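Local structure of beta sliding clamp (Streptococcus pneumoniae, 2AWA) at residues T29-R32 with A33-S36; I40-L43 with S44-K47; R289-L292 with L293-T297. The protein probably forms a ring-shaped head-to-tail homodimer around DNA that tethers DNA polymerases and other proteins to it and so makes replication processive. One frame throughout, in Å; residues are numbered along the deposited sequence.

Contact 1. Residues T29-R32 with A33-S36; sequences TTKR and AISS
Lys31 and Ile34 meet near the C-terminal end of helix 20-31, as the two ends of a type I beta turn. Two backbone hydrogen bonds hold this part of the chain. Ile34 N reaches Lys31 O at 2.7 Å and closes the turn, while Ala33 N gives a straight bond to Thr30 O (3.1 Å, N-H...O angle 165°). In both the donor stands above the carbonyl plane, and both join residues three apart, the i to i+3 spacing of a turn. The polar side-chain contribution is modest: Lys31 bends at chi2 and chi4, which brings its end back toward Ile34 until NZ makes a weak bond of 3.3 Å to Ile34 O. The remaining contact is van der Waals packing by Ile34, whose side chain crosses that of Lys31 at about a right angle. Its terminal methyl CD1 lies 4.1 Å from Lys31 CA and its CG1 4.0 Å from the oxygen Thr30 O, whereas CG2 is near Lys31 NZ. Thr30 OG1 is bonded back into the helix, to Ala26 O. Around the turn, Ala33 packs on Ile64 and Ile66 of strand 64-71, Lys31 and Ile34 lie against helix 91-100, and Arg32 touches Glu222 and Ala225 of helix 217-226.

Contact 2. Residues I40-L43 with S44-K47; sequences IPIL and STVK
Thr45 turns OG1 into the space between its own backbone N and carbonyl carbon (chi1 67°), and this rotation puts the hydroxyl next to Ile42 O. Ser44 takes the same first torsion (chi1 66°), which brings OG to 3.1 Å from Pro41 O, though its hydrogen bond goes to Glu90 OE1. Thr45 OG1 donates to Ile42 O over 2.8 Å, approaching nearly in line with the carbonyl (C=O...O angle 168°). The same oxygen also accepts Thr45 N at 3.2 Å, from above the carbonyl plane, so one residue grips it with both its amide and its side chain. The methyl Thr45 CG2 comes within 3.5 Å of Ile42 O. Separately, Ile42 CG1 approaches the hydroxyl Thr45 OG1 at 4.1 Å. One residue earlier, Ser44 N makes only a weak bond to Pro41 O, 3.4 Å long. With Leu43 N bonded to Ile40 O, these bonds between residues three apart trace a short 3-10 segment that leads directly into strand 45-50. Val46 pairs with Leu89 of the antiparallel strand 85-90, and Ser44, just before the strand, bonds through its backbone to Ala91 at the start of helix 91-100. Ile42 and Thr45 both lean on Leu88 of strand 85-90, while Leu43 packs on Tyr135 and on Ser60 of strand 54-60.

Contact 3. Residues R289-L292 with L293-T297; sequences RARL and LSSAT
Ser295 folds back on Arg291 near the C-terminal end of helix 280-294. Its CB sits 3.4 Å from Arg291 O, and chi1 of 48° places OG between the backbone N and the carbonyl carbon. From there OG donates to Arg291 O over 2.6 Å, with Leu292 O farther off at 3.6 Å. Ser295 N bonds to the same oxygen at 3.0 Å; amide and hydroxyl arrive from opposite faces of the carbonyl plane, enclosing the acceptor between them. Ala290 O is likewise shared: Ser294 N approaches it in the carbonyl plane at 3.1 Å, Leu293 N from above the plane at 3.3 Å, and Ser294 OG adds a weak third bond. Ser294 also begins a type I beta turn that runs to Thr297. Leu293 CD1 packs on Leu292 CB at 4.2 Å. This region lies at the subunit boundary, consistent with a head-to-tail ring: Arg289 NE forms a salt bridge with Glu325 of its own chain, while its NH1 bonds to Ser100 O of the second subunit, whose Ile125 meets Leu293. Within its own chain, Leu293 and Ser294 rest on Val315 of strand 310-317, and Arg291 touches Pro343 and Ile347 of helix 343-351.

How the contacts relate
Contacts 1 and 2 are neighbours in the N-terminal domain, their centres 10 Å apart, at the start and end of the connection from helix 20-31 to strand 45-50. They touch through Ile34, whose CG2 is 3.5 Å from Ser44 O and whose CD1 is 3.7 Å from Thr45 O, so the turn after the helix packs directly on the strand entry. Contact 3 lies toward the end of helix 280-294 in the C-terminal domain, its centre 36 Å from that of contact 1 and 43 Å from that of contact 2, and touches neither. It alone of the three reaches the second subunit, meeting residues of that subunit's N-terminal domain, whereas contacts 1 and 2 stay within their own chain.

Contact 1. Residues T29-R32 with A33-S36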
# COMPACT_ATOMS: atom_id res chain seq x y z
N THR B 29 3.75 -13.13 -14.32
CA THR B 29 4.69 -12.56 -15.25
C THR B 29 3.95 -12.13 -16.48
O THR B 29 4.18 -11.05 -16.98
CB THR B 29 5.74 -13.58 -15.64
OG1 THR B 29 6.48 -13.92 -14.48
CG2 THR B 29 6.71 -13.02 -16.67
N THR B 30 3.07 -12.99 -16.99
CA THR B 30 2.38 -12.67 -18.23
C THR B 30 1.44 -11.48 -18.05
O THR B 30 1.33 -10.63 -18.91
CB THR B 30 1.62 -13.88 -18.79
OG1 THR B 30 2.56 -14.92 -19.08
CG2 THR B 30 0.90 -13.51 -20.07
N LYS B 31 0.80 -11.41 -16.88
CA LYS B 31 -0.12 -10.33 -16.57
C LYS B 31 0.53 -8.95 -16.65
O LYS B 31 -0.12 -7.96 -16.88
CB LYS B 31 -0.73 -10.51 -15.19
CG LYS B 31 -2.10 -9.87 -15.12
CD LYS B 31 -2.44 -9.27 -13.77
CE LYS B 31 -3.89 -8.74 -13.79
NZ LYS B 31 -4.24 -7.93 -15.02
N ARG B 32 1.83 -8.88 -16.45
CA ARG B 32 2.53 -7.60 -16.52
C ARG B 32 2.31 -6.86 -17.85
O ARG B 32 2.50 -5.65 -17.91
CB ARG B 32 4.01 -7.78 -16.21
CG ARG B 32 4.22 -8.08 -14.74
CD ARG B 32 5.48 -7.47 -14.21
NE ARG B 32 5.51 -7.43 -12.75
CZ ARG B 32 5.85 -8.45 -11.96
NH1 ARG B 32 6.19 -9.65 -12.46
NH2 ARG B 32 5.84 -8.29 -10.64
N ALA B 33 1.92 -7.59 -18.90
CA ALA B 33 1.55 -6.99 -20.18
C ALA B 33 0.05 -6.90 -20.40
O ALA B 33 -0.37 -6.69 -21.52
CB ALA B 33 2.18 -7.78 -21.33
N ILE B 34 -0.76 -7.05 -19.35
CA ILE B 34 -2.22 -7.07 -19.49
C ILE B 34 -2.89 -6.02 -18.61
O ILE B 34 -2.88 -6.14 -17.39
CB ILE B 34 -2.81 -8.43 -19.08
CG1 ILE B 34 -2.34 -9.54 -20.02
CG2 ILE B 34 -4.35 -8.36 -19.07
CD1 ILE B 34 -2.84 -10.93 -19.64
N SER B 35 -3.50 -5.01 -19.24
CA SER B 35 -4.23 -3.97 -18.50
C SER B 35 -5.66 -4.39 -18.18
O SER B 35 -6.22 -5.29 -18.81
CB SER B 35 -4.26 -2.67 -19.30
OG SER B 35 -2.99 -2.42 -19.87
N SER B 36 -6.25 -3.71 -17.20
CA SER B 36 -7.65 -3.94 -16.79
C SER B 36 -8.63 -3.42 -17.85
O SER B 36 -9.46 -4.17 -18.38
CB SER B 36 -7.92 -3.25 -15.44
OG SER B 36 -7.49 -1.90 -15.47

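Contact 2. Residues I40-L43 with S44-K47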
# COMPACT_ATOMS: atom_id res chain seq x y z
N ILE B 40 -9.14 -2.12 -27.00
CA ILE B 40 -9.52 -3.40 -27.62
C ILE B 40 -9.90 -4.38 -26.50
O ILE B 40 -9.02 -4.90 -25.82
CB ILE B 40 -8.36 -4.01 -28.46
CG1 ILE B 40 -7.88 -3.02 -29.53
CG2 ILE B 40 -8.80 -5.31 -29.12
N PRO B 41 -11.20 -4.61 -26.30
CA PRO B 41 -11.72 -5.40 -25.17
C PRO B 41 -11.02 -6.73 -24.88
O PRO B 41 -10.81 -7.07 -23.71
CB PRO B 41 -13.16 -5.68 -25.58
CG PRO B 41 -13.54 -4.54 -26.43
CD PRO B 41 -12.30 -4.11 -27.15
N ILE B 42 -10.67 -7.48 -25.92
CA ILE B 42 -10.22 -8.85 -25.76
C ILE B 42 -8.83 -8.93 -25.15
O ILE B 42 -8.40 -9.99 -24.70
CB ILE B 42 -10.25 -9.61 -27.10
CG1 ILE B 42 -10.28 -11.13 -26.87
CG2 ILE B 42 -9.08 -9.24 -27.98
CD1 ILE B 42 -11.64 -11.65 -26.49
N LEU B 43 -8.12 -7.81 -25.13
CA LEU B 43 -6.74 -7.80 -24.65
C LEU B 43 -6.59 -7.83 -23.13
O LEU B 43 -5.46 -7.94 -22.63
CB LEU B 43 -6.00 -6.61 -25.24
CG LEU B 43 -5.67 -6.78 -26.73
CD1 LEU B 43 -4.93 -5.57 -27.26
CD2 LEU B 43 -4.83 -8.03 -26.95
N SER B 44 -7.72 -7.78 -22.41
CA SER B 44 -7.76 -8.05 -20.96
C SER B 44 -7.65 -9.55 -20.60
O SER B 44 -7.49 -9.91 -19.44
CB SER B 44 -9.03 -7.47 -20.35
OG SER B 44 -10.20 -8.13 -20.83
N THR B 45 -7.74 -10.42 -21.60
CA THR B 45 -7.67 -11.84 -21.37
C THR B 45 -6.23 -12.29 -21.46
O THR B 45 -5.44 -11.66 -22.14
CB THR B 45 -8.53 -12.65 -22.40
OG1 THR B 45 -7.97 -12.55 -23.73
CG2 THR B 45 -9.96 -12.16 -22.41
N VAL B 46 -5.90 -13.37 -20.76
CA VAL B 46 -4.71 -14.14 -21.05
C VAL B 46 -5.13 -15.24 -22.00
O VAL B 46 -6.26 -15.71 -21.94
CB VAL B 46 -4.02 -14.73 -19.81
CG1 VAL B 46 -5.01 -15.46 -18.89
CG2 VAL B 46 -2.86 -15.65 -20.23
N LYS B 47 -4.22 -15.60 -22.90
CA LYS B 47 -4.42 -16.64 -23.89
C LYS B 47 -3.53 -17.78 -23.49
O LYS B 47 -2.37 -17.57 -23.15
CB LYS B 47 -4.04 -16.14 -25.28
CG LYS B 47 -3.92 -17.21 -26.36
CD LYS B 47 -4.02 -16.57 -27.74
CE LYS B 47 -3.20 -17.29 -28.79
NZ LYS B 47 -3.70 -18.64 -29.06

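Contact 3. Residues R289-L292 with L293-T297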
# COMPACT_ATOMS: atom_id res chain seq x y z
N ARG B 289 14.02 17.83 2.12
CA ARG B 289 13.57 18.82 3.08
C ARG B 289 13.20 20.10 2.34
O ARG B 289 12.10 20.63 2.50
CB ARG B 289 14.68 19.10 4.13
CG ARG B 289 14.56 18.25 5.42
CD ARG B 289 15.56 18.68 6.52
NE ARG B 289 16.95 18.57 6.08
CZ ARG B 289 17.71 17.48 6.19
NH1 ARG B 289 17.25 16.37 6.72
NH2 ARG B 289 18.95 17.50 5.74
N ALA B 290 14.13 20.59 1.53
CA ALA B 290 13.86 21.69 0.63
C ALA B 290 12.54 21.49 -0.12
O ALA B 290 11.74 22.40 -0.23
CB ALA B 290 14.99 21.84 -0.35
N ARG B 291 12.30 20.29 -0.63
CA ARG B 291 11.12 20.03 -1.44
C ARG B 291 9.79 20.10 -0.67
O ARG B 291 8.76 20.50 -1.21
CB ARG B 291 11.26 18.70 -2.18
CG ARG B 291 10.06 18.39 -3.08
CD ARG B 291 10.34 17.24 -4.05
NE ARG B 291 10.46 15.98 -3.35
CZ ARG B 291 10.70 14.82 -3.94
NH1 ARG B 291 10.86 14.76 -5.26
NH2 ARG B 291 10.80 13.73 -3.21
N LEU B 292 9.80 19.71 0.60
CA LEU B 292 8.59 19.83 1.42
C LEU B 292 8.02 21.22 1.35
O LEU B 292 6.80 21.38 1.32
CB LEU B 292 8.86 19.51 2.89
CG LEU B 292 9.04 18.04 3.15
CD1 LEU B 292 9.51 17.82 4.55
CD2 LEU B 292 7.75 17.32 2.86
N LEU B 293 8.88 22.23 1.34
CA LEU B 293 8.37 23.59 1.32
C LEU B 293 8.22 24.16 -0.07
O LEU B 293 7.31 24.96 -0.30
CB LEU B 293 9.21 24.52 2.19
CG LEU B 293 8.83 24.36 3.66
CD1 LEU B 293 9.76 23.39 4.34
CD2 LEU B 293 8.82 25.69 4.35
N SER B 294 9.09 23.77 -0.99
CA SER B 294 9.05 24.34 -2.34
C SER B 294 7.87 23.80 -3.13
O SER B 294 7.40 24.47 -4.03
CB SER B 294 10.36 24.12 -3.10
OG SER B 294 10.57 22.76 -3.41
N SER B 295 7.36 22.62 -2.78
CA SER B 295 6.21 22.05 -3.49
C SER B 295 4.89 22.69 -3.10
O SER B 295 3.89 22.46 -3.78
CB SER B 295 6.15 20.54 -3.32
OG SER B 295 6.30 20.16 -1.98
N ALA B 296 4.86 23.48 -2.03
CA ALA B 296 3.70 24.34 -1.76
C ALA B 296 3.54 25.45 -2.82
O ALA B 296 2.44 25.95 -3.04
CB ALA B 296 3.79 24.93 -0.35
N THR B 297 4.64 25.84 -3.48
CA THR B 297 4.62 26.82 -4.58
C THR B 297 4.46 26.09 -5.92
O THR B 297 4.81 24.91 -6.02
CB THR B 297 5.96 27.62 -4.70
OG1 THR B 297 6.61 27.74 -3.41
CG2 THR B 297 5.73 29.01 -5.34